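Local structure of teichoic acid biosynthesis protein F (Staphylococcus epidermidis, 3L7I) at residues P545-D550 with Y585-A590; D348-K353 with E435-I440; A674-N679 with Q685-K690. The protein probably takes part in teichoic acid biosynthesis; its modelled part is a GT-B-type transferase fold built from two parallel-sheet domains. All coordinates share one frame; numbering follows the deposited sequence.

Interaction 1: residues P545-D550 with Y585-A590; sequences PTWRDD and YLISNA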
loop_
_atom_site.group_PDB
_atom_site.type_symbol
_atom_site.label_atom_id
_atom_site.label_comp_id
_atom_site.label_asym_id
_atom_site.label_seq_id
_atom_site.Cartn_x
_atom_site.Cartn_y
_atom_site.Cartn_z
ATOM N N PRO A 545 -18.764 -39.315 35.022
ATOM C CA PRO A 545 -17.978 -40.083 34.062
ATOM C C PRO A 545 -17.357 -39.163 33.036
ATOM O O PRO A 545 -18.005 -38.200 32.617
ATOM C CB PRO A 545 -19.039 -40.931 33.352
ATOM C CG PRO A 545 -20.388 -40.441 33.851
ATOM C CD PRO A 545 -20.173 -39.197 34.616
ATOM N N THR A 546 -16.144 -39.448 32.590
ATOM C CA THR A 546 -15.604 -38.642 31.495
ATOM C C THR A 546 -16.331 -38.884 30.180
ATOM O O THR A 546 -16.986 -39.912 29.990
ATOM C CB THR A 546 -14.124 -38.905 31.230
ATOM O OG1 THR A 546 -13.872 -40.308 31.353
ATOM C CG2 THR A 546 -13.269 -38.110 32.197
ATOM N N TRP A 547 -16.160 -37.928 29.267
ATOM C CA TRP A 547 -16.767 -37.978 27.948
ATOM C C TRP A 547 -16.087 -39.033 27.100
ATOM O O TRP A 547 -14.903 -39.319 27.284
ATOM C CB TRP A 547 -16.696 -36.607 27.276
ATOM C CG TRP A 547 -16.904 -36.670 25.810
ATOM C CD1 TRP A 547 -15.966 -36.959 24.869
ATOM C CD2 TRP A 547 -18.124 -36.464 25.106
ATOM N NE1 TRP A 547 -16.521 -36.941 23.624
ATOM C CE2 TRP A 547 -17.854 -36.640 23.738
ATOM C CE3 TRP A 547 -19.426 -36.155 25.496
ATOM C CZ2 TRP A 547 -18.825 -36.509 22.755
ATOM C CZ3 TRP A 547 -20.396 -36.025 24.518
ATOM C CH2 TRP A 547 -20.090 -36.200 23.164
ATOM N N ARG A 548 -16.857 -39.610 26.181
ATOM C CA ARG A 548 -16.367 -40.630 25.263
ATOM C C ARG A 548 -16.963 -40.460 23.861
ATOM O O ARG A 548 -18.174 -40.604 23.668
ATOM C CB ARG A 548 -16.691 -42.025 25.811
ATOM C CG ARG A 548 -15.763 -42.459 26.923
ATOM C CD ARG A 548 -16.337 -43.603 27.703
ATOM N NE ARG A 548 -16.958 -43.169 28.951
ATOM C CZ ARG A 548 -16.554 -43.534 30.168
ATOM N NH1 ARG A 548 -15.525 -44.352 30.313
ATOM N NH2 ARG A 548 -17.188 -43.083 31.243
ATOM N N ASP A 549 -16.109 -40.156 22.889
ATOM C CA ASP A 549 -16.537 -39.965 21.501
ATOM C C ASP A 549 -17.306 -41.178 20.990
ATOM O O ASP A 549 -18.259 -41.055 20.223
ATOM C CB ASP A 549 -15.324 -39.720 20.607
ATOM C CG ASP A 549 -14.246 -38.901 21.299
ATOM O OD1 ASP A 549 -13.777 -39.305 22.392
ATOM O OD2 ASP A 549 -13.860 -37.851 20.743
ATOM N N ASP A 550 -16.874 -42.350 21.434
ATOM C CA ASP A 550 -17.468 -43.624 21.049
ATOM C C ASP A 550 -18.990 -43.672 21.254
ATOM O O ASP A 550 -19.663 -44.577 20.759
ATOM C CB ASP A 550 -16.807 -44.752 21.862
ATOM C CG ASP A 550 -15.282 -44.598 21.964
ATOM O OD1 ASP A 550 -14.622 -44.464 20.903
ATOM O OD2 ASP A 550 -14.746 -44.624 23.100
ATOM N N TYR A 585 -21.936 -31.654 28.703
ATOM C CA TYR A 585 -23.122 -30.858 28.434
ATOM C C TYR A 585 -23.925 -31.436 27.275
ATOM O O TYR A 585 -25.134 -31.295 27.236
ATOM C CB TYR A 585 -22.770 -29.386 28.191
ATOM C CG TYR A 585 -22.331 -29.078 26.777
ATOM C CD1 TYR A 585 -23.263 -28.967 25.746
ATOM C CD2 TYR A 585 -20.987 -28.894 26.471
ATOM C CE1 TYR A 585 -22.867 -28.690 24.448
ATOM C CE2 TYR A 585 -20.581 -28.617 25.177
ATOM C CZ TYR A 585 -21.527 -28.515 24.168
ATOM O OH TYR A 585 -21.131 -28.235 22.878
ATOM N N LEU A 586 -23.250 -32.092 26.339
ATOM C CA LEU A 586 -23.923 -32.700 25.193
ATOM C C LEU A 586 -24.766 -33.888 25.644
ATOM O O LEU A 586 -25.800 -34.192 25.052
ATOM C CB LEU A 586 -22.903 -33.171 24.150
ATOM C CG LEU A 586 -22.276 -32.156 23.202
ATOM C CD1 LEU A 586 -21.219 -32.850 22.358
ATOM C CD2 LEU A 586 -23.331 -31.515 22.320
ATOM N N ILE A 587 -24.300 -34.570 26.681
ATOM C CA ILE A 587 -25.005 -35.728 27.200
ATOM C C ILE A 587 -26.167 -35.307 28.097
ATOM O O ILE A 587 -27.225 -35.937 28.106
ATOM C CB ILE A 587 -24.063 -36.650 27.996
ATOM C CG1 ILE A 587 -23.387 -37.637 27.055
ATOM C CG2 ILE A 587 -24.837 -37.409 29.068
ATOM C CD1 ILE A 587 -23.591 -39.078 27.494
ATOM N N SER A 588 -25.942 -34.234 28.850
ATOM C CA SER A 588 -26.910 -33.720 29.797
ATOM C C SER A 588 -28.198 -33.409 29.091
ATOM O O SER A 588 -29.248 -33.916 29.483
ATOM C CB SER A 588 -26.384 -32.470 30.504
ATOM O OG SER A 588 -27.358 -31.907 31.364
ATOM N N ASN A 589 -28.140 -32.587 28.050
ATOM C CA ASN A 589 -29.379 -32.237 27.370
ATOM C C ASN A 589 -29.862 -33.256 26.336
ATOM O O ASN A 589 -30.566 -32.909 25.400
ATOM C CB ASN A 589 -29.410 -30.772 26.864
ATOM C CG ASN A 589 -28.207 -30.392 26.018
ATOM O OD1 ASN A 589 -27.121 -30.927 26.194
ATOM N ND2 ASN A 589 -28.395 -29.439 25.109
ATOM N N ALA A 590 -29.499 -34.519 26.539
ATOM C CA ALA A 590 -30.023 -35.624 25.739
ATOM C C ALA A 590 -30.661 -36.672 26.646
ATOM O O ALA A 590 -31.555 -37.405 26.233
ATOM C CB ALA A 590 -28.922 -36.253 24.908
#
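Trp547 lays the outer end of its indole against Leu586, with Ile587 adding a looser contact at the same end of the ring. Only the six-membered part of the ring takes part: CH2 of Trp547 stands 3.6 Å from CD1 of Leu586, and CZ3 of Trp547 lies 3.8 Å from Leu586 CB. One branch and the root of the leucine are thus both used, and the leucine meets the indole at a slant. Ile587 approaches along its ethyl arm, its CG1 lying 4.2 Å from Trp547 CZ3. The indole can bridge the gap because its CG is swung anti to the backbone N of Trp547 (chi1 162°), which sends the ring out from a loop whose nearest CA approach to the helix, Trp547 to Ile587, is 8.6 Å. Leu586 and Ile587 are neighbours on the short helix 585-588, which ends in a turn where Ala590 N bonds to Ile587 O at 3.1 Å. All of this is apolar packing at the surface, burying 121 Å² in total. Close by, the ring of His584 meets the indole with the planes about 50° apart. The next residue, Arg548, is buried and forms salt bridges with Asp622 and Asp643, while Thr546 OG1 bonds to Asp622. Loop 545-550 leaves the end of strand 539-543 and helix 585-588 follows the adjacent strand 577-581, so the contact joins the loops after two neighbouring strands of the second Rossmann-like sheet of the GT-B-type fold, with Asp622, just after strand 618-621, bringing in a third.

Interaction 2: residues D348-K353 with E435-I440; sequences DNVKPK and ENQTYI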
loop_
_atom_site.group_PDB
_atom_site.type_symbol
_atom_site.label_atom_id
_atom_site.label_comp_id
_atom_site.label_asym_id
_atom_site.label_seq_id
_atom_site.Cartn_x
_atom_site.Cartn_y
_atom_site.Cartn_z
ATOM N N ASP A 348 3.811 0.988 29.158
ATOM C CA ASP A 348 3.325 2.102 29.980
ATOM C C ASP A 348 1.829 2.037 30.311
ATOM O O ASP A 348 1.331 2.848 31.086
ATOM C CB ASP A 348 3.628 3.448 29.304
ATOM C CG ASP A 348 4.943 4.068 29.771
ATOM O OD1 ASP A 348 5.245 3.964 30.984
ATOM O OD2 ASP A 348 5.659 4.675 28.926
ATOM N N ASN A 349 1.110 1.088 29.721
ATOM C CA ASN A 349 -0.338 1.038 29.906
ATOM C C ASN A 349 -0.731 0.397 31.226
ATOM O O ASN A 349 -1.881 0.500 31.664
ATOM C CB ASN A 349 -1.005 0.271 28.768
ATOM C CG ASN A 349 -0.756 0.894 27.414
ATOM O OD1 ASN A 349 -1.122 0.319 26.385
ATOM N ND2 ASN A 349 -0.134 2.073 27.398
ATOM N N VAL A 350 0.236 -0.269 31.847
ATOM C CA VAL A 350 -0.020 -1.091 33.021
ATOM C C VAL A 350 -0.350 -0.278 34.270
ATOM O O VAL A 350 0.497 0.425 34.805
ATOM C CB VAL A 350 1.181 -2.015 33.327
ATOM C CG1 VAL A 350 1.032 -2.635 34.694
ATOM C CG2 VAL A 350 1.321 -3.086 32.267
ATOM N N LYS A 351 -1.586 -0.380 34.729
ATOM C CA LYS A 351 -1.963 0.178 36.012
ATOM C C LYS A 351 -1.758 -0.885 37.094
ATOM O O LYS A 351 -2.483 -1.876 37.113
ATOM C CB LYS A 351 -3.433 0.577 35.972
ATOM C CG LYS A 351 -3.813 1.547 34.862
ATOM C CD LYS A 351 -5.321 1.567 34.697
ATOM C CE LYS A 351 -5.852 2.920 34.268
ATOM N NZ LYS A 351 -7.335 2.824 34.063
ATOM N N PRO A 352 -0.777 -0.690 38.002
ATOM C CA PRO A 352 -0.498 -1.704 39.032
ATOM C C PRO A 352 -1.718 -2.226 39.806
ATOM O O PRO A 352 -1.676 -3.374 40.203
ATOM C CB PRO A 352 0.484 -0.994 39.965
ATOM C CG PRO A 352 1.212 -0.060 39.070
ATOM C CD PRO A 352 0.193 0.421 38.056
ATOM N N LYS A 353 -2.778 -1.452 40.012
ATOM C CA LYS A 353 -3.888 -1.993 40.798
ATOM C C LYS A 353 -5.041 -2.635 40.012
ATOM O O LYS A 353 -6.137 -2.809 40.551
ATOM C CB LYS A 353 -4.407 -0.982 41.815
ATOM C CG LYS A 353 -4.664 0.394 41.272
ATOM C CD LYS A 353 -5.253 1.297 42.369
ATOM C CE LYS A 353 -4.333 1.421 43.574
ATOM N NZ LYS A 353 -4.874 2.403 44.563
ATOM N N GLU A 435 6.928 -7.959 30.393
ATOM C CA GLU A 435 7.844 -8.054 31.534
ATOM C C GLU A 435 7.193 -7.415 32.743
ATOM O O GLU A 435 7.378 -7.806 33.889
ATOM C CB GLU A 435 9.102 -7.254 31.206
ATOM C CG GLU A 435 10.409 -7.916 31.575
ATOM C CD GLU A 435 10.900 -8.862 30.479
ATOM O OE1 GLU A 435 10.947 -8.433 29.292
ATOM O OE2 GLU A 435 11.241 -10.034 30.802
ATOM N N ASN A 436 6.437 -6.385 32.419
ATOM C CA ASN A 436 5.711 -5.534 33.316
ATOM C C ASN A 436 4.651 -6.270 34.133
ATOM O O ASN A 436 4.346 -5.876 35.256
ATOM C CB ASN A 436 5.003 -4.528 32.422
ATOM C CG ASN A 436 4.935 -3.173 33.025
ATOM O OD1 ASN A 436 5.717 -2.851 33.910
ATOM N ND2 ASN A 436 4.004 -2.352 32.553
ATOM N N GLN A 437 4.080 -7.330 33.556
ATOM C CA GLN A 437 2.889 -8.003 34.098
ATOM C C GLN A 437 3.177 -9.395 34.696
ATOM O O GLN A 437 4.115 -10.092 34.277
ATOM C CB GLN A 437 1.816 -8.107 32.999
ATOM C CG GLN A 437 1.530 -6.783 32.275
ATOM C CD GLN A 437 0.653 -6.931 31.026
ATOM O OE1 GLN A 437 1.118 -7.355 29.971
ATOM N NE2 GLN A 437 -0.610 -6.535 31.137
ATOM N N THR A 438 2.370 -9.798 35.670
ATOM C CA THR A 438 2.537 -11.108 36.283
ATOM C C THR A 438 1.378 -12.038 35.914
ATOM O O THR A 438 0.215 -11.728 36.215
ATOM C CB THR A 438 2.622 -11.013 37.805
ATOM O OG1 THR A 438 3.687 -10.137 38.168
ATOM C CG2 THR A 438 2.918 -12.365 38.388
ATOM N N TYR A 439 1.690 -13.167 35.266
ATOM C CA TYR A 439 0.671 -14.119 34.830
ATOM C C TYR A 439 0.637 -15.319 35.792
ATOM O O TYR A 439 1.569 -16.148 35.816
ATOM C CB TYR A 439 0.956 -14.560 33.392
ATOM C CG TYR A 439 -0.060 -15.495 32.741
ATOM C CD1 TYR A 439 -1.071 -16.115 33.476
ATOM C CD2 TYR A 439 0.041 -15.805 31.378
ATOM C CE1 TYR A 439 -1.966 -16.981 32.867
ATOM C CE2 TYR A 439 -0.859 -16.676 30.758
ATOM C CZ TYR A 439 -1.859 -17.254 31.505
ATOM O OH TYR A 439 -2.747 -18.103 30.873
ATOM N N ILE A 440 -0.425 -15.403 36.595
ATOM C CA ILE A 440 -0.576 -16.505 37.543
ATOM C C ILE A 440 -1.456 -17.611 36.969
ATOM O O ILE A 440 -2.615 -17.376 36.647
ATOM C CB ILE A 440 -1.147 -16.014 38.897
ATOM C CG1 ILE A 440 -0.178 -15.035 39.554
ATOM C CG2 ILE A 440 -1.353 -17.164 39.840
ATOM C CD1 ILE A 440 -0.627 -14.600 40.917
#
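Val350 turns CG1 anti to its backbone N (chi1 168°), which leaves CG2 anti to the carbonyl carbon and facing Gln437, whose own CG lies beside its backbone N (chi1 -50°) with the chain extended beyond it. The methyl and the methylene meet directly, Val350 CG2 to Gln437 CG being 3.7 Å. Farther along the same side chain, Gln437 CD is 4.1 Å from this methyl, so the valine lies alongside the aliphatic stem and reaches the start of the carboxamide. The side chains of Val350 and Asn436 point at each other from opposite directions, Asn436 CB being 4.0 Å from Val350 CG2; the exact placing of the asparagine carboxamide is doubtful, since the model sets it too close to the valine. The backbones are 7.3 Å apart at their nearest CA pair, Val350 and Asn436. The polar end of Gln437, a buried residue, is bonded at both N and O: NE2 donates to the carbonyls of Ala418 and Tyr415, and OE1 accepts from the backbone N of Lys434. The amide is thereby held in its rotation, while the stem below it meets the valine. The segments lead into strands 354-358 and 438-441 of the first Rossmann-like sheet, with strand 418-423 running between them. The contact therefore spans the N-terminal end of that middle strand, where Val350 rests on Ser419 and Lys351 pairs with Glu417. The C-terminal helix 706-721 packs back on this first domain, as GT-B proteins commonly show, touching Pro352 through Gln721 and Ile440 through Ile710, Leu713 and Ile714.

Interaction 3: residues A674-N679 with Q685-K690; sequences AKELKN and QQYQEK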
loop_
_atom_site.group_PDB
_atom_site.type_symbol
_atom_site.label_atom_id
_atom_site.label_comp_id
_atom_site.label_asym_id
_atom_site.label_seq_id
_atom_site.Cartn_x
_atom_site.Cartn_y
_atom_site.Cartn_z
ATOM N N ALA A 674 -23.973 -51.499 42.549
ATOM C CA ALA A 674 -25.272 -51.272 43.191
ATOM C C ALA A 674 -25.336 -51.948 44.556
ATOM O O ALA A 674 -25.632 -51.315 45.557
ATOM C CB ALA A 674 -26.411 -51.753 42.302
ATOM N N LYS A 675 -25.043 -53.236 44.601
ATOM C CA LYS A 675 -25.104 -53.955 45.854
ATOM C C LYS A 675 -24.176 -53.314 46.881
ATOM O O LYS A 675 -24.548 -53.134 48.031
ATOM C CB LYS A 675 -24.757 -55.429 45.631
ATOM C CG LYS A 675 -25.718 -56.175 44.687
ATOM C CD LYS A 675 -27.182 -56.054 45.143
ATOM C CE LYS A 675 -28.095 -57.037 44.406
ATOM N NZ LYS A 675 -29.510 -56.964 44.890
ATOM N N GLU A 676 -22.976 -52.951 46.453
ATOM C CA GLU A 676 -21.975 -52.362 47.341
ATOM C C GLU A 676 -22.447 -51.064 48.031
ATOM O O GLU A 676 -22.294 -50.916 49.249
ATOM C CB GLU A 676 -20.682 -52.115 46.560
ATOM C CG GLU A 676 -19.465 -51.820 47.415
ATOM C CD GLU A 676 -18.648 -53.055 47.724
ATOM O OE1 GLU A 676 -19.210 -54.029 48.286
ATOM O OE2 GLU A 676 -17.437 -53.045 47.409
ATOM N N LEU A 677 -23.004 -50.135 47.247
ATOM C CA LEU A 677 -23.621 -48.894 47.759
ATOM C C LEU A 677 -24.678 -49.093 48.879
ATOM O O LEU A 677 -24.938 -48.186 49.682
ATOM C CB LEU A 677 -24.265 -48.119 46.600
ATOM C CG LEU A 677 -23.443 -47.158 45.727
ATOM C CD1 LEU A 677 -21.947 -47.264 45.959
ATOM C CD2 LEU A 677 -23.755 -47.322 44.229
ATOM N N LYS A 678 -25.303 -50.267 48.915
ATOM C CA LYS A 678 -26.358 -50.530 49.884
ATOM C C LYS A 678 -25.893 -50.075 51.261
ATOM O O LYS A 678 -26.636 -49.436 52.005
ATOM C CB LYS A 678 -26.691 -52.020 49.913
ATOM C CG LYS A 678 -28.152 -52.327 50.113
ATOM C CD LYS A 678 -28.984 -51.620 49.063
ATOM C CE LYS A 678 -30.108 -52.513 48.587
ATOM N NZ LYS A 678 -29.522 -53.682 47.892
ATOM N N ASN A 679 -24.641 -50.396 51.575
ATOM C CA ASN A 679 -24.061 -50.132 52.881
ATOM C C ASN A 679 -22.748 -49.357 52.770
ATOM O O ASN A 679 -21.659 -49.946 52.740
ATOM C CB ASN A 679 -23.836 -51.455 53.612
ATOM C CG ASN A 679 -23.271 -51.265 54.999
ATOM O OD1 ASN A 679 -23.030 -50.135 55.429
ATOM N ND2 ASN A 679 -23.053 -52.372 55.713
ATOM N N GLN A 685 -14.986 -48.741 55.607
ATOM C CA GLN A 685 -14.113 -49.597 56.395
ATOM C C GLN A 685 -13.159 -50.419 55.534
ATOM O O GLN A 685 -11.948 -50.437 55.774
ATOM C CB GLN A 685 -14.939 -50.539 57.259
ATOM C CG GLN A 685 -15.574 -49.882 58.458
ATOM C CD GLN A 685 -16.334 -50.876 59.301
ATOM O OE1 GLN A 685 -15.909 -52.023 59.462
ATOM N NE2 GLN A 685 -17.472 -50.447 59.839
ATOM N N GLN A 686 -13.702 -51.118 54.543
ATOM C CA GLN A 686 -12.872 -51.964 53.694
ATOM C C GLN A 686 -11.737 -51.177 53.054
ATOM O O GLN A 686 -10.624 -51.693 52.933
ATOM C CB GLN A 686 -13.703 -52.663 52.618
ATOM C CG GLN A 686 -14.149 -54.066 53.003
ATOM C CD GLN A 686 -15.202 -54.630 52.059
ATOM O OE1 GLN A 686 -15.377 -54.139 50.934
ATOM N NE2 GLN A 686 -15.913 -55.669 52.516
ATOM N N TYR A 687 -12.014 -49.931 52.671
ATOM C CA TYR A 687 -11.056 -49.128 51.917
ATOM C C TYR A 687 -10.454 -47.983 52.703
ATOM O O TYR A 687 -9.843 -47.086 52.128
ATOM C CB TYR A 687 -11.709 -48.585 50.651
ATOM C CG TYR A 687 -12.130 -49.688 49.737
ATOM C CD1 TYR A 687 -13.444 -50.122 49.712
ATOM C CD2 TYR A 687 -11.200 -50.329 48.927
ATOM C CE1 TYR A 687 -13.835 -51.153 48.886
ATOM C CE2 TYR A 687 -11.574 -51.366 48.093
ATOM C CZ TYR A 687 -12.897 -51.778 48.076
ATOM O OH TYR A 687 -13.293 -52.820 47.249
ATOM N N GLN A 688 -10.626 -48.004 54.017
ATOM C CA GLN A 688 -10.061 -46.947 54.835
ATOM C C GLN A 688 -8.548 -46.871 54.589
ATOM O O GLN A 688 -8.009 -45.790 54.365
ATOM C CB GLN A 688 -10.428 -47.146 56.299
ATOM C CG GLN A 688 -10.172 -45.958 57.210
ATOM C CD GLN A 688 -10.860 -44.685 56.776
ATOM O OE1 GLN A 688 -11.963 -44.698 56.235
ATOM N NE2 GLN A 688 -10.207 -43.561 57.027
ATOM N N GLU A 689 -7.878 -48.023 54.579
ATOM C CA GLU A 689 -6.454 -48.096 54.252
ATOM C C GLU A 689 -6.100 -47.387 52.945
ATOM O O GLU A 689 -5.182 -46.573 52.902
ATOM C CB GLU A 689 -6.024 -49.555 54.157
ATOM C CG GLU A 689 -5.881 -50.246 55.499
ATOM C CD GLU A 689 -4.482 -50.101 56.081
ATOM O OE1 GLU A 689 -3.595 -49.602 55.348
ATOM O OE2 GLU A 689 -4.265 -50.490 57.257
ATOM N N LYS A 690 -6.834 -47.714 51.884
ATOM C CA LYS A 690 -6.590 -47.153 50.547
ATOM C C LYS A 690 -6.963 -45.664 50.392
ATOM O O LYS A 690 -6.272 -44.903 49.712
ATOM C CB LYS A 690 -7.288 -48.000 49.468
ATOM C CG LYS A 690 -6.584 -49.320 49.183
ATOM C CD LYS A 690 -7.002 -49.916 47.846
ATOM C CE LYS A 690 -5.970 -50.941 47.357
ATOM N NZ LYS A 690 -5.812 -52.133 48.271
#
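The backbones stay well apart, with 11.1 Å between the CA atoms of Glu676 and Gln686, as the chain passes from helix 670-677 through Asn679, the N-cap of the next helix, and on to a break at Tyr687. Side chains span this gap. Glu676 carries CG anti to its backbone N (chi1 -166°) and then bends at chi2 (94°), bringing OE2 to the edge of the Tyr687 ring, near the ring plane. There Glu676 OE2 is 4.2 Å from Tyr687 OH, a loose polar approach, and the carboxylate and ring planes are turned 63° against each other. Gln686 OE1 also lies 4.2 Å from Glu676 OE2, with no bond between the two oxygens. Glu676 OE2 has a weak hydrogen bond to Tyr667 OH, a second tyrosine outside the two segments. Tyr687 is both the first residue to leave helix 680-686 and the N-cap of helix 688-698; across this break Gln688 N still bonds to Gln685 O at 3.3 Å. The contact is small, 61 Å² on the surface, and marks the meeting of a helix end with a helix-helix junction. Helix 670-677 follows the edge strand 666-667 of the second Rossmann-like sheet of the GT-B-type fold. It packs through Glu676 and Leu677 on Phe638 of strand 637-640 and through Leu677 on Leu573 of helix 566-573, where Glu572 also receives Lys675 and Lys678 in salt bridges; helices 680-686 and 688-698 then lead onward from this corner.

How the interactions relate
Along the chain the three contacts come in series, and none nests within or crosses another. Interaction 2 is first: it closes a loop of 81 residues that holds the first four strands of the N-terminal sheet and returns to the start of its fifth. The chain then passes to the second sheet, where interaction 1 closes 34 residues containing helix 566-573 and strand 577-581. Interaction 3 closes little more than the helix 680-686, beside the edge of that second sheet. Interactions 1 and 3 have centres about 27 Å apart, whereas interaction 2 lies about 40 and 51 Å from them, centre to centre, and on the other side of the molecule's centre.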